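Local structure of minor fimbrium tip subunit Mfa3 (5NF4) at residues K262-T267 with V287-I292; A197-N202 with N276-T281; D134-M139 with S162-N167; A73-D78 with G82-E87. The protein forms part of the tip of the minor fimbriae, the surface pili with which Porphyromonas gingivalis builds biofilms and adheres to host cells and other bacteria. One frame throughout, in Å; residues are numbered along the deposited sequence.

Contact 1 of 4, residues K262-T267 with V287-I292; sequences KWWGNT and VYDVPI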
loop_
_atom_site.group_PDB
_atom_site.type_symbol
_atom_site.label_atom_id
_atom_site.label_comp_id
_atom_site.label_asym_id
_atom_site.label_seq_id
_atom_site.Cartn_x
_atom_site.Cartn_y
_atom_site.Cartn_z
ATOM N N LYS A 262 -22.453 -1.260 2.602
ATOM C CA LYS A 262 -22.231 -2.121 3.773
ATOM C C LYS A 262 -21.760 -1.343 5.002
ATOM O O LYS A 262 -21.168 -0.271 4.874
ATOM C CB LYS A 262 -21.181 -3.192 3.434
ATOM C CG LYS A 262 -21.597 -4.128 2.328
ATOM C CD LYS A 262 -20.530 -5.128 1.969
ATOM C CE LYS A 262 -21.062 -5.998 0.828
ATOM N NZ LYS A 262 -20.081 -6.948 0.298
ATOM N N TRP A 263 -21.971 -1.907 6.199
ATOM C CA TRP A 263 -21.324 -1.381 7.377
ATOM C C TRP A 263 -21.200 -2.497 8.402
ATOM O O TRP A 263 -21.712 -3.585 8.178
ATOM C CB TRP A 263 -22.077 -0.186 7.957
ATOM C CG TRP A 263 -23.495 -0.401 8.383
ATOM C CD1 TRP A 263 -23.925 -0.786 9.621
ATOM C CD2 TRP A 263 -24.676 -0.204 7.595
ATOM N NE1 TRP A 263 -25.296 -0.853 9.649
ATOM C CE2 TRP A 263 -25.785 -0.502 8.419
ATOM C CE3 TRP A 263 -24.905 0.182 6.270
ATOM C CZ2 TRP A 263 -27.103 -0.418 7.970
ATOM C CZ3 TRP A 263 -26.231 0.255 5.815
ATOM C CH2 TRP A 263 -27.308 -0.039 6.673
ATOM N N TRP A 264 -20.506 -2.203 9.498
ATOM C CA TRP A 264 -20.222 -3.174 10.543
ATOM C C TRP A 264 -21.514 -3.805 11.012
ATOM O O TRP A 264 -22.451 -3.112 11.391
ATOM C CB TRP A 264 -19.498 -2.496 11.713
ATOM C CG TRP A 264 -19.058 -3.417 12.815
ATOM C CD1 TRP A 264 -19.624 -3.560 14.055
ATOM C CD2 TRP A 264 -17.949 -4.316 12.770
ATOM N NE1 TRP A 264 -18.928 -4.502 14.790
ATOM C CE2 TRP A 264 -17.898 -4.984 14.016
ATOM C CE3 TRP A 264 -16.998 -4.633 11.790
ATOM C CZ2 TRP A 264 -16.921 -5.941 14.307
ATOM C CZ3 TRP A 264 -16.038 -5.574 12.072
ATOM C CH2 TRP A 264 -15.994 -6.211 13.325
ATOM N N GLY A 265 -21.582 -5.125 10.975
ATOM C CA GLY A 265 -22.791 -5.795 11.391
ATOM C C GLY A 265 -23.817 -5.879 10.280
ATOM O O GLY A 265 -24.896 -6.416 10.491
ATOM N N ASN A 266 -23.479 -5.347 9.107
ATOM C CA ASN A 266 -24.373 -5.371 7.941
ATOM C C ASN A 266 -23.571 -5.539 6.661
ATOM O O ASN A 266 -23.654 -4.703 5.749
ATOM C CB ASN A 266 -25.208 -4.081 7.871
ATOM C CG ASN A 266 -26.253 -4.121 6.768
ATOM O OD1 ASN A 266 -26.921 -5.124 6.581
ATOM N ND2 ASN A 266 -26.375 -3.034 6.017
ATOM N N THR A 267 -22.791 -6.611 6.574
ATOM C CA THR A 267 -22.005 -6.859 5.372
ATOM C C THR A 267 -22.568 -8.038 4.579
ATOM O O THR A 267 -22.116 -8.306 3.486
ATOM C CB THR A 267 -20.532 -7.174 5.687
ATOM O OG1 THR A 267 -20.467 -8.436 6.350
ATOM C CG2 THR A 267 -19.926 -6.116 6.585
ATOM N N VAL A 287 -12.620 -9.229 25.012
ATOM C CA VAL A 287 -12.256 -9.024 23.631
ATOM C C VAL A 287 -12.971 -7.793 23.093
ATOM O O VAL A 287 -14.142 -7.578 23.364
ATOM C CB VAL A 287 -12.607 -10.279 22.790
ATOM C CG1 VAL A 287 -12.200 -10.093 21.342
ATOM C CG2 VAL A 287 -11.922 -11.510 23.365
ATOM N N TYR A 288 -12.253 -6.977 22.326
ATOM C CA TYR A 288 -12.788 -5.762 21.748
ATOM C C TYR A 288 -12.454 -5.764 20.289
ATOM O O TYR A 288 -11.287 -5.935 19.930
ATOM C CB TYR A 288 -12.189 -4.520 22.402
ATOM C CG TYR A 288 -12.455 -4.410 23.884
ATOM C CD1 TYR A 288 -11.597 -4.995 24.813
ATOM C CD2 TYR A 288 -13.550 -3.698 24.359
ATOM C CE1 TYR A 288 -11.831 -4.884 26.182
ATOM C CE2 TYR A 288 -13.784 -3.575 25.711
ATOM C CZ TYR A 288 -12.927 -4.175 26.620
ATOM O OH TYR A 288 -13.171 -4.036 27.947
ATOM N N ASP A 289 -13.463 -5.575 19.449
ATOM C CA ASP A 289 -13.238 -5.483 18.010
ATOM C C ASP A 289 -13.349 -4.037 17.563
ATOM O O ASP A 289 -14.296 -3.329 17.900
ATOM C CB ASP A 289 -14.228 -6.344 17.248
ATOM C CG ASP A 289 -14.000 -7.837 17.455
ATOM O OD1 ASP A 289 -12.863 -8.249 17.752
ATOM O OD2 ASP A 289 -14.964 -8.604 17.279
ATOM N N VAL A 290 -12.341 -3.595 16.828
ATOM C CA VAL A 290 -12.240 -2.215 16.406
ATOM C C VAL A 290 -12.191 -2.208 14.889
ATOM O O VAL A 290 -11.168 -2.513 14.302
ATOM C CB VAL A 290 -11.011 -1.540 16.966
ATOM C CG1 VAL A 290 -10.942 -0.044 16.553
ATOM C CG2 VAL A 290 -10.987 -1.692 18.505
ATOM N N PRO A 291 -13.313 -1.902 14.250
ATOM C CA PRO A 291 -13.312 -1.816 12.778
ATOM C C PRO A 291 -12.388 -0.703 12.317
ATOM O O PRO A 291 -12.317 0.345 12.957
ATOM C CB PRO A 291 -14.782 -1.518 12.439
ATOM C CG PRO A 291 -15.552 -1.934 13.641
ATOM C CD PRO A 291 -14.640 -1.612 14.810
ATOM N N ILE A 292 -11.703 -0.941 11.207
ATOM C CA ILE A 292 -10.788 0.024 10.609
ATOM C C ILE A 292 -11.539 0.781 9.515
ATOM O O ILE A 292 -12.256 0.167 8.728
ATOM C CB ILE A 292 -9.555 -0.712 10.066
ATOM C CG1 ILE A 292 -8.786 -1.353 11.226
ATOM C CG2 ILE A 292 -8.653 0.234 9.286
ATOM C CD1 ILE A 292 -7.805 -2.410 10.771
#
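Trp264 and Pro291 make a CH-pi contact that joins a type II beta turn, Trp263 to Asn266, to the strand 287-291. The turn belongs to the long loop between strands 248-254 and 277-282. Pro291 CG sits over one face of the indole, 3.7 Å from the centroid of the Trp264 six-membered ring and 20° off its normal. The indole reaches the strand because its CG is anti to the backbone N (chi1 -176°). Asp289 CB also touches the ring, at Trp264 CZ2 and obliquely. The carboxylate plane of Asp289 is turned 74° from the indole. Its charge is engaged by Arg279 of the adjacent strand. Phe277, also on that strand, meets Trp264 edge-to-face. Backbone bonds hold the turn itself. Asn266 N donates to Trp263 O at 2.7 Å, and Gly265 takes a positive phi that suits glycine. The tightest touch across the contact is Trp264 CD2 to Pro291 CG, at 3.5 Å.

Contact 2 of 4, residues A197-N202 with N276-T281; sequences AKLDVN and NFFRLT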
loop_
_atom_site.group_PDB
_atom_site.type_symbol
_atom_site.label_atom_id
_atom_site.label_comp_id
_atom_site.label_asym_id
_atom_site.label_seq_id
_atom_site.Cartn_x
_atom_site.Cartn_y
_atom_site.Cartn_z
ATOM N N ALA A 197 -1.229 -0.939 3.320
ATOM C CA ALA A 197 -1.431 0.093 4.335
ATOM C C ALA A 197 -0.692 -0.313 5.621
ATOM O O ALA A 197 -0.379 -1.482 5.805
ATOM C CB ALA A 197 -2.940 0.290 4.618
ATOM N N LYS A 198 -0.410 0.656 6.484
ATOM C CA LYS A 198 0.251 0.401 7.762
ATOM C C LYS A 198 -0.748 0.605 8.882
ATOM O O LYS A 198 -1.399 1.656 8.964
ATOM C CB LYS A 198 1.451 1.322 7.904
ATOM C CG LYS A 198 2.228 1.239 9.207
ATOM C CD LYS A 198 3.436 2.173 9.170
ATOM C CE LYS A 198 4.237 2.123 10.447
ATOM N NZ LYS A 198 5.523 2.852 10.316
ATOM N N LEU A 199 -0.856 -0.405 9.747
ATOM C CA LEU A 199 -1.723 -0.337 10.900
ATOM C C LEU A 199 -0.846 -0.144 12.118
ATOM O O LEU A 199 0.091 -0.904 12.336
ATOM C CB LEU A 199 -2.557 -1.609 11.029
ATOM C CG LEU A 199 -3.410 -1.730 12.295
ATOM C CD1 LEU A 199 -4.518 -0.659 12.328
ATOM C CD2 LEU A 199 -4.013 -3.110 12.378
ATOM N N ASP A 200 -1.159 0.888 12.893
ATOM C CA ASP A 200 -0.285 1.412 13.915
ATOM C C ASP A 200 -1.097 1.575 15.196
ATOM O O ASP A 200 -1.840 2.534 15.326
ATOM C CB ASP A 200 0.283 2.753 13.421
ATOM C CG ASP A 200 1.420 3.275 14.248
ATOM O OD1 ASP A 200 1.557 2.897 15.432
ATOM O OD2 ASP A 200 2.189 4.106 13.696
ATOM N N VAL A 201 -0.989 0.623 16.121
ATOM C CA VAL A 201 -1.791 0.632 17.348
ATOM C C VAL A 201 -0.936 0.925 18.586
ATOM O O VAL A 201 0.020 0.217 18.909
ATOM C CB VAL A 201 -2.541 -0.712 17.510
ATOM C CG1 VAL A 201 -3.351 -0.733 18.784
ATOM C CG2 VAL A 201 -3.460 -0.956 16.314
ATOM N N ASN A 202 -1.305 2.000 19.275
ATOM C CA ASN A 202 -0.548 2.503 20.393
ATOM C C ASN A 202 -1.355 2.496 21.684
ATOM O O ASN A 202 -2.432 3.092 21.755
ATOM C CB ASN A 202 -0.068 3.922 20.089
ATOM C CG ASN A 202 0.829 3.981 18.844
ATOM O OD1 ASN A 202 2.053 3.894 18.948
ATOM N ND2 ASN A 202 0.222 4.084 17.682
ATOM N N ASN A 276 -11.981 -4.841 7.438
ATOM C CA ASN A 276 -10.811 -5.095 8.268
ATOM C C ASN A 276 -11.039 -4.598 9.685
ATOM O O ASN A 276 -11.582 -3.518 9.884
ATOM C CB ASN A 276 -9.576 -4.392 7.700
ATOM C CG ASN A 276 -9.110 -4.961 6.382
ATOM O OD1 ASN A 276 -9.896 -5.413 5.513
ATOM N ND2 ASN A 276 -7.825 -4.959 6.227
ATOM N N PHE A 277 -10.646 -5.377 10.687
ATOM C CA PHE A 277 -10.722 -4.881 12.047
ATOM C C PHE A 277 -9.597 -5.469 12.855
ATOM O O PHE A 277 -9.019 -6.486 12.458
ATOM C CB PHE A 277 -12.077 -5.233 12.697
ATOM C CG PHE A 277 -12.311 -6.717 12.905
ATOM C CD1 PHE A 277 -12.794 -7.513 11.866
ATOM C CD2 PHE A 277 -12.117 -7.312 14.159
ATOM C CE1 PHE A 277 -13.047 -8.882 12.059
ATOM C CE2 PHE A 277 -12.366 -8.645 14.343
ATOM C CZ PHE A 277 -12.846 -9.437 13.309
ATOM N N PHE A 278 -9.276 -4.831 13.978
ATOM C CA PHE A 278 -8.335 -5.447 14.888
ATOM C C PHE A 278 -9.061 -5.786 16.175
ATOM O O PHE A 278 -10.017 -5.122 16.584
ATOM C CB PHE A 278 -7.065 -4.599 15.128
ATOM C CG PHE A 278 -7.276 -3.244 15.751
ATOM C CD1 PHE A 278 -7.166 -3.071 17.117
ATOM C CD2 PHE A 278 -7.471 -2.119 14.960
ATOM C CE1 PHE A 278 -7.300 -1.802 17.698
ATOM C CE2 PHE A 278 -7.611 -0.852 15.543
ATOM C CZ PHE A 278 -7.521 -0.696 16.899
ATOM N N ARG A 279 -8.643 -6.913 16.718
ATOM C CA ARG A 279 -9.212 -7.476 17.934
ATOM C C ARG A 279 -8.241 -7.366 19.093
ATOM O O ARG A 279 -7.130 -7.891 19.030
ATOM C CB ARG A 279 -9.580 -8.923 17.666
ATOM C CG ARG A 279 -9.933 -9.699 18.900
ATOM C CD ARG A 279 -10.475 -11.058 18.520
ATOM N NE ARG A 279 -11.798 -10.953 17.913
ATOM C CZ ARG A 279 -12.236 -11.699 16.900
ATOM N NH1 ARG A 279 -11.450 -12.609 16.331
ATOM N NH2 ARG A 279 -13.476 -11.520 16.448
ATOM N N LEU A 280 -8.665 -6.687 20.161
ATOM C CA LEU A 280 -7.861 -6.567 21.364
ATOM C C LEU A 280 -8.392 -7.518 22.368
ATOM O O LEU A 280 -9.569 -7.451 22.699
ATOM C CB LEU A 280 -7.929 -5.164 21.951
ATOM C CG LEU A 280 -7.604 -3.984 21.052
ATOM C CD1 LEU A 280 -8.026 -2.750 21.803
ATOM C CD2 LEU A 280 -6.132 -3.956 20.756
ATOM N N THR A 281 -7.514 -8.375 22.870
ATOM C CA THR A 281 -7.850 -9.288 23.939
ATOM C C THR A 281 -7.086 -8.931 25.189
ATOM O O THR A 281 -5.852 -8.797 25.154
ATOM C CB THR A 281 -7.540 -10.731 23.551
ATOM O OG1 THR A 281 -8.295 -11.048 22.390
ATOM C CG2 THR A 281 -7.932 -11.694 24.669
#
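This is a buried apolar contact between two strands that are not paired with each other, 197-202 within strand 180-205 and 276-281 within strand 277-282. Their backbones stay well apart, with Leu199 CA and Phe278 CA 9.3 Å from each other. Side chains fill the distance. Val201 and Phe278 approach from opposite directions. The CG2 methyl of Val201 lies over the centre of the phenyl ring, 4.1 Å from the centroid of the Phe278 ring and only 8° off its normal. This is a CH-pi contact. Val201 CG2, anti to the carbonyl carbon, is the methyl that meets the ring. Leu199 adds its CD1 methyl, which reaches Phe278 CD2 at 4.2 Å from an oblique direction. Within 276-281, Leu280 CD2 lies in the plane of the Phe278 ring, at its edge. Tyr328 packs edge-to-face on the same ring, and Ile330 touches both Val201 and Phe278. Within 197-202, Asp200 and Asn202 bond each other: Asn202 ND2 donates to Asp200 OD1 at 2.9 Å, meeting the oxygen from above the carboxylate plane. Gln248 and His325 also hold the Asp200 carboxylate. Strand 180-205 pairs with 324-332, and 277-282 pairs with 210-216 and 287-291. Such face-to-face packing of beta strands in a domain core is consistent with the beta-sandwich domains of fimbrillin-type proteins.

Contact 3 of 4, residues D134-M139 with S162-N167; sequences DMNHFM and SRMYSN. With FMT (formic acid), chain C.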
loop_
_atom_site.group_PDB
_atom_site.type_symbol
_atom_site.label_atom_id
_atom_site.label_comp_id
_atom_site.label_asym_id
_atom_site.label_seq_id
_atom_site.Cartn_x
_atom_site.Cartn_y
_atom_site.Cartn_z
ATOM N N ASP A 134 -0.572 -6.074 -22.433
ATOM C CA ASP A 134 0.045 -7.012 -21.501
ATOM C C ASP A 134 0.413 -6.319 -20.203
ATOM O O ASP A 134 0.285 -6.877 -19.118
ATOM C CB ASP A 134 1.304 -7.645 -22.076
ATOM C CG ASP A 134 1.031 -8.526 -23.280
ATOM O OD1 ASP A 134 -0.088 -9.038 -23.423
ATOM O OD2 ASP A 134 1.955 -8.692 -24.102
ATOM N N MET A 135 0.936 -5.112 -20.333
ATOM C CA MET A 135 1.417 -4.369 -19.180
ATOM C C MET A 135 0.260 -4.059 -18.225
ATOM O O MET A 135 0.352 -4.268 -16.996
ATOM C CB MET A 135 2.101 -3.056 -19.619
ATOM C CG MET A 135 2.655 -2.232 -18.437
ATOM S SD MET A 135 4.164 -2.868 -17.780
ATOM C CE MET A 135 3.662 -3.372 -16.134
ATOM N N ASN A 136 -0.845 -3.579 -18.773
ATOM C CA ASN A 136 -2.020 -3.346 -17.946
ATOM C C ASN A 136 -2.596 -4.631 -17.317
ATOM O O ASN A 136 -3.000 -4.604 -16.157
ATOM C CB ASN A 136 -3.084 -2.622 -18.729
ATOM C CG ASN A 136 -2.760 -1.126 -18.855
ATOM O OD1 ASN A 136 -2.455 -0.467 -17.860
ATOM N ND2 ASN A 136 -2.787 -0.608 -20.063
ATOM N N HIS A 137 -2.622 -5.731 -18.063
ATOM C CA HIS A 137 -3.042 -7.009 -17.465
ATOM C C HIS A 137 -2.139 -7.358 -16.290
ATOM O O HIS A 137 -2.632 -7.794 -15.224
ATOM C CB HIS A 137 -3.041 -8.142 -18.514
ATOM C CG HIS A 137 -4.205 -8.105 -19.471
ATOM N ND1 HIS A 137 -5.515 -7.916 -19.076
ATOM C CD2 HIS A 137 -4.246 -8.271 -20.816
ATOM C CE1 HIS A 137 -6.305 -7.944 -20.142
ATOM N NE2 HIS A 137 -5.560 -8.160 -21.209
ATOM N N PHE A 138 -0.828 -7.181 -16.452
ATOM C CA PHE A 138 0.125 -7.501 -15.403
ATOM C C PHE A 138 -0.136 -6.647 -14.167
ATOM O O PHE A 138 -0.136 -7.159 -13.034
ATOM C CB PHE A 138 1.569 -7.292 -15.904
ATOM C CG PHE A 138 2.639 -7.700 -14.920
ATOM C CD1 PHE A 138 3.067 -6.813 -13.924
ATOM C CD2 PHE A 138 3.191 -8.975 -14.964
ATOM C CE1 PHE A 138 4.070 -7.194 -13.024
ATOM C CE2 PHE A 138 4.163 -9.371 -14.058
ATOM C CZ PHE A 138 4.607 -8.491 -13.083
ATOM N N MET A 139 -0.349 -5.349 -14.369
ATOM C CA MET A 139 -0.653 -4.466 -13.241
ATOM C C MET A 139 -1.931 -4.859 -12.468
ATOM O O MET A 139 -2.047 -4.576 -11.278
ATOM C CB MET A 139 -0.828 -3.025 -13.681
ATOM C CG MET A 139 0.408 -2.411 -14.302
ATOM S SD MET A 139 1.896 -2.252 -13.273
ATOM C CE MET A 139 1.427 -0.805 -12.364
ATOM N N SER A 162 4.386 0.381 -6.635
ATOM C CA SER A 162 4.256 0.733 -8.037
ATOM C C SER A 162 3.851 2.159 -8.251
ATOM O O SER A 162 3.416 2.870 -7.332
ATOM C CB SER A 162 3.225 -0.170 -8.682
ATOM O OG SER A 162 1.974 0.076 -8.058
ATOM N N ARG A 163 3.978 2.582 -9.499
ATOM C CA ARG A 163 3.399 3.844 -9.894
ATOM C C ARG A 163 3.281 3.832 -11.403
ATOM O O ARG A 163 4.105 3.221 -12.074
ATOM C CB ARG A 163 4.253 5.007 -9.405
ATOM C CG ARG A 163 3.571 6.365 -9.486
ATOM C CD ARG A 163 2.514 6.561 -8.437
ATOM N NE ARG A 163 1.846 7.819 -8.713
ATOM C CZ ARG A 163 2.151 8.985 -8.161
ATOM N NH1 ARG A 163 3.092 9.076 -7.228
ATOM N NH2 ARG A 163 1.487 10.068 -8.540
ATOM N N MET A 164 2.227 4.443 -11.921
ATOM C CA MET A 164 2.122 4.611 -13.363
ATOM C C MET A 164 1.698 6.017 -13.721
ATOM O O MET A 164 0.930 6.682 -13.001
ATOM C CB MET A 164 1.179 3.553 -13.976
ATOM C CG MET A 164 -0.254 3.603 -13.619
ATOM S SD MET A 164 -1.199 2.336 -14.539
ATOM C CE MET A 164 -1.362 3.176 -16.120
ATOM N N TYR A 165 2.242 6.491 -14.850
ATOM C CA TYR A 165 1.954 7.820 -15.362
ATOM C C TYR A 165 1.565 7.682 -16.830
ATOM O O TYR A 165 2.360 7.212 -17.639
ATOM C CB TYR A 165 3.172 8.731 -15.229
ATOM C CG TYR A 165 3.752 8.838 -13.832
ATOM C CD1 TYR A 165 3.253 9.756 -12.913
ATOM C CD2 TYR A 165 4.803 8.032 -13.439
ATOM C CE1 TYR A 165 3.797 9.865 -11.650
ATOM C CE2 TYR A 165 5.374 8.160 -12.188
ATOM C CZ TYR A 165 4.872 9.060 -11.299
ATOM O OH TYR A 165 5.428 9.180 -10.041
ATOM N N SER A 166 0.365 8.114 -17.172
ATOM C CA SER A 166 -0.144 7.968 -18.522
ATOM C C SER A 166 -0.043 9.244 -19.358
ATOM O O SER A 166 -0.002 10.366 -18.837
ATOM C CB SER A 166 -1.604 7.514 -18.469
ATOM O OG SER A 166 -2.349 8.503 -17.812
ATOM N N ASN A 167 0.006 9.040 -20.668
ATOM C CA ASN A 167 0.036 10.120 -21.635
ATOM C C ASN A 167 1.022 11.252 -21.268
ATOM O O ASN A 167 0.662 12.430 -21.230
ATOM C CB ASN A 167 -1.385 10.683 -21.828
ATOM C CG ASN A 167 -1.518 11.497 -23.126
ATOM O OD1 ASN A 167 -0.754 11.302 -24.079
ATOM N ND2 ASN A 167 -2.498 12.395 -23.173
HETATM C C FMT C . -7.630 -8.011 -15.522
HETATM O O1 FMT C . -8.175 -9.103 -15.432
HETATM O O2 FMT C . -6.741 -7.825 -16.350
#
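Met139 reaches from the helix 132-140 to Ser162 on the strand 161-170. Its CB points toward the strand. CG lies anti to the carbonyl carbon (chi1 -62°), and the chain then bends at both following torsions. CE, the tip, is the atom that touches the other segment, with Ser162 CB at 4.1 Å. The side chain also packs on Val116 and Val225. Ser162 OG is hydrogen-bonded to Leu224 O. This is helix-on-sheet packing: helix 132-140 lies on the face of the sheet formed here by strands 161-170 and 109-117. Phe114 of strand 109-117 also receives side chains from the helix. Two residues beyond Ser162, on the same side of the strand, Met164 bends at its last torsion (chi3 -80°). Its CE comes to 4.2 Å from Asn136 OD1, and the two side chains cross at about a right angle. On the helix, His137 ND1 donates to O2 of a formic acid molecule, probably from the crystallisation liquor, at 3.0 Å. The bond is nearly straight, at 167°, and lies in the plane of the imidazole.

Contact 4 of 4, residues A73-D78 with G82-E87; sequences AMLVFD and GEKVAE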
loop_
_atom_site.group_PDB
_atom_site.type_symbol
_atom_site.label_atom_id
_atom_site.label_comp_id
_atom_site.label_asym_id
_atom_site.label_seq_id
_atom_site.Cartn_x
_atom_site.Cartn_y
_atom_site.Cartn_z
ATOM N N ALA A 73 11.575 -2.122 -11.856
ATOM C CA ALA A 73 11.395 -2.229 -13.300
ATOM C C ALA A 73 10.644 -1.025 -13.810
ATOM O O ALA A 73 9.676 -0.575 -13.202
ATOM C CB ALA A 73 10.656 -3.488 -13.673
ATOM N N MET A 74 11.117 -0.483 -14.929
ATOM C CA MET A 74 10.426 0.585 -15.603
ATOM C C MET A 74 10.112 0.067 -16.993
ATOM O O MET A 74 11.023 -0.439 -17.661
ATOM C CB MET A 74 11.289 1.858 -15.704
ATOM C CG MET A 74 10.511 3.008 -16.356
ATOM S SD MET A 74 11.539 4.441 -16.757
ATOM C CE MET A 74 12.504 3.671 -18.059
ATOM N N LEU A 75 8.863 0.202 -17.411
ATOM C CA LEU A 75 8.451 -0.177 -18.765
ATOM C C LEU A 75 7.658 0.992 -19.358
ATOM O O LEU A 75 6.759 1.561 -18.720
ATOM C CB LEU A 75 7.634 -1.472 -18.762
ATOM C CG LEU A 75 8.345 -2.720 -18.238
ATOM C CD1 LEU A 75 8.045 -2.886 -16.756
ATOM C CD2 LEU A 75 7.948 -3.991 -19.033
ATOM N N VAL A 76 8.014 1.348 -20.592
ATOM C CA VAL A 76 7.505 2.547 -21.247
ATOM C C VAL A 76 6.862 2.150 -22.569
ATOM O O VAL A 76 7.432 1.351 -23.341
ATOM C CB VAL A 76 8.633 3.581 -21.502
ATOM C CG1 VAL A 76 7.983 4.912 -21.904
ATOM C CG2 VAL A 76 9.528 3.731 -20.267
ATOM N N PHE A 77 5.656 2.636 -22.795
ATOM C CA PHE A 77 4.895 2.287 -23.984
ATOM C C PHE A 77 4.371 3.500 -24.717
ATOM O O PHE A 77 4.070 4.517 -24.112
ATOM C CB PHE A 77 3.699 1.392 -23.617
ATOM C CG PHE A 77 4.098 0.131 -22.927
ATOM C CD1 PHE A 77 4.310 0.144 -21.548
ATOM C CD2 PHE A 77 4.325 -1.041 -23.628
ATOM C CE1 PHE A 77 4.739 -0.963 -20.894
ATOM C CE2 PHE A 77 4.733 -2.202 -22.927
ATOM C CZ PHE A 77 4.926 -2.148 -21.581
ATOM N N ASP A 78 4.223 3.384 -26.027
ATOM C CA ASP A 78 3.569 4.459 -26.780
ATOM C C ASP A 78 2.112 4.547 -26.330
ATOM O O ASP A 78 1.419 3.531 -26.318
ATOM C CB ASP A 78 3.649 4.176 -28.269
ATOM C CG ASP A 78 3.160 5.344 -29.113
ATOM O OD1 ASP A 78 1.935 5.476 -29.288
ATOM O OD2 ASP A 78 3.999 6.130 -29.596
ATOM N N GLY A 82 0.542 1.490 -28.159
ATOM C CA GLY A 82 0.800 0.454 -27.155
ATOM C C GLY A 82 2.135 -0.263 -27.301
ATOM O O GLY A 82 2.461 -1.176 -26.521
ATOM N N GLU A 83 2.929 0.153 -28.281
ATOM C CA GLU A 83 4.243 -0.418 -28.503
ATOM C C GLU A 83 5.173 -0.176 -27.307
ATOM O O GLU A 83 5.220 0.922 -26.773
ATOM C CB GLU A 83 4.867 0.186 -29.758
ATOM C CG GLU A 83 6.229 -0.411 -30.090
ATOM C CD GLU A 83 6.980 0.312 -31.218
ATOM O OE1 GLU A 83 6.680 1.484 -31.534
ATOM O OE2 GLU A 83 7.891 -0.325 -31.777
ATOM N N LYS A 84 5.939 -1.190 -26.912
ATOM C CA LYS A 84 6.990 -0.978 -25.907
ATOM C C LYS A 84 8.085 -0.148 -26.516
ATOM O O LYS A 84 8.627 -0.520 -27.552
ATOM C CB LYS A 84 7.557 -2.309 -25.403
ATOM C CG LYS A 84 8.569 -2.154 -24.287
ATOM C CD LYS A 84 8.390 -3.215 -23.173
ATOM C CE LYS A 84 8.592 -4.635 -23.676
ATOM N NZ LYS A 84 8.980 -5.649 -22.609
ATOM N N VAL A 85 8.402 0.989 -25.902
ATOM C CA VAL A 85 9.450 1.864 -26.465
ATOM C C VAL A 85 10.687 2.034 -25.578
ATOM O O VAL A 85 11.687 2.599 -26.019
ATOM C CB VAL A 85 8.883 3.246 -26.805
ATOM C CG1 VAL A 85 7.805 3.115 -27.880
ATOM C CG2 VAL A 85 8.349 3.956 -25.578
ATOM N N ALA A 86 10.657 1.513 -24.357
ATOM C CA ALA A 86 11.851 1.517 -23.508
ATOM C C ALA A 86 11.577 0.658 -22.289
ATOM O O ALA A 86 10.433 0.489 -21.919
ATOM C CB ALA A 86 12.231 2.934 -23.064
ATOM N N GLU A 87 12.623 0.124 -21.684
ATOM C CA GLU A 87 12.463 -0.546 -20.403
ATOM C C GLU A 87 13.793 -0.553 -19.699
ATOM O O GLU A 87 14.867 -0.405 -20.318
ATOM C CB GLU A 87 11.898 -1.961 -20.581
ATOM C CG GLU A 87 12.797 -2.956 -21.230
ATOM C CD GLU A 87 12.114 -4.312 -21.459
ATOM O OE1 GLU A 87 10.939 -4.480 -21.057
ATOM O OE2 GLU A 87 12.754 -5.213 -22.035
#
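Val76 faces both Val85 and Ala86, which makes a classic beta bulge in the antiparallel hairpin of strands 71-78 and 84-91. The side chains follow this split. Val76 CG1 meets Val85 CG2 at 3.8 Å, the two side chains crossing at about a right angle. Val76 CG2 packs against Ala86 CB. Val76 and Ala86 lie on one face of the sheet; Leu75, Phe77, Lys84 and Glu87 lie on the other. There Lys84 slants across Phe77, with its CB and CD both close to Phe77 CE2. The Lys84 chain bends at chi2 and chi3 (139° and 62°). This carries NZ past Leu75 to a salt bridge with Glu87 OE1 at 2.8 Å, reached from above the carboxylate plane. NZ also hydrogen-bonds to Ile129 O. Leu75 and Glu87 lie side by side and point the same way, with Leu75 CD2 3.6 Å from Glu87 OE1. The backbone bonds fit the bulge. Val76 O accepts from Val85 N at 2.8 Å and, more weakly, from Ala86 N. Val76 N in turn donates to Ala86 O at 2.9 Å. Near the turn, Asp78 N donates to Glu83 O. The Asp78 carboxylate has a salt bridge to Arg111. Gly82 N closes back on Asp78 O, and Gly82 O lies at the edge of the Phe77 ring, 3.4 Å from Phe77 CD2.

From the N terminus, contact 4 comes first and closes the shortest loop, a hairpin with three residues between its segments. Contact 3 follows in series. It closes the excursion from helix 132-140 to strand 161-170. Met135 of that helix packs on Leu75 and Phe77, so contacts 3 and 4 touch. The chain then enters strand 180-205, which neighbours strand 161-170 and leads to the other side of the molecule. Contact 2 opens there and spans the longest separation. Contact 1 opens before contact 2 closes, so the two cross. It closes on strand 287-291, tying the loop after strand 248-254 to that strand. Strands 277-282 and 287-291 pair and bring contacts 1 and 2 together.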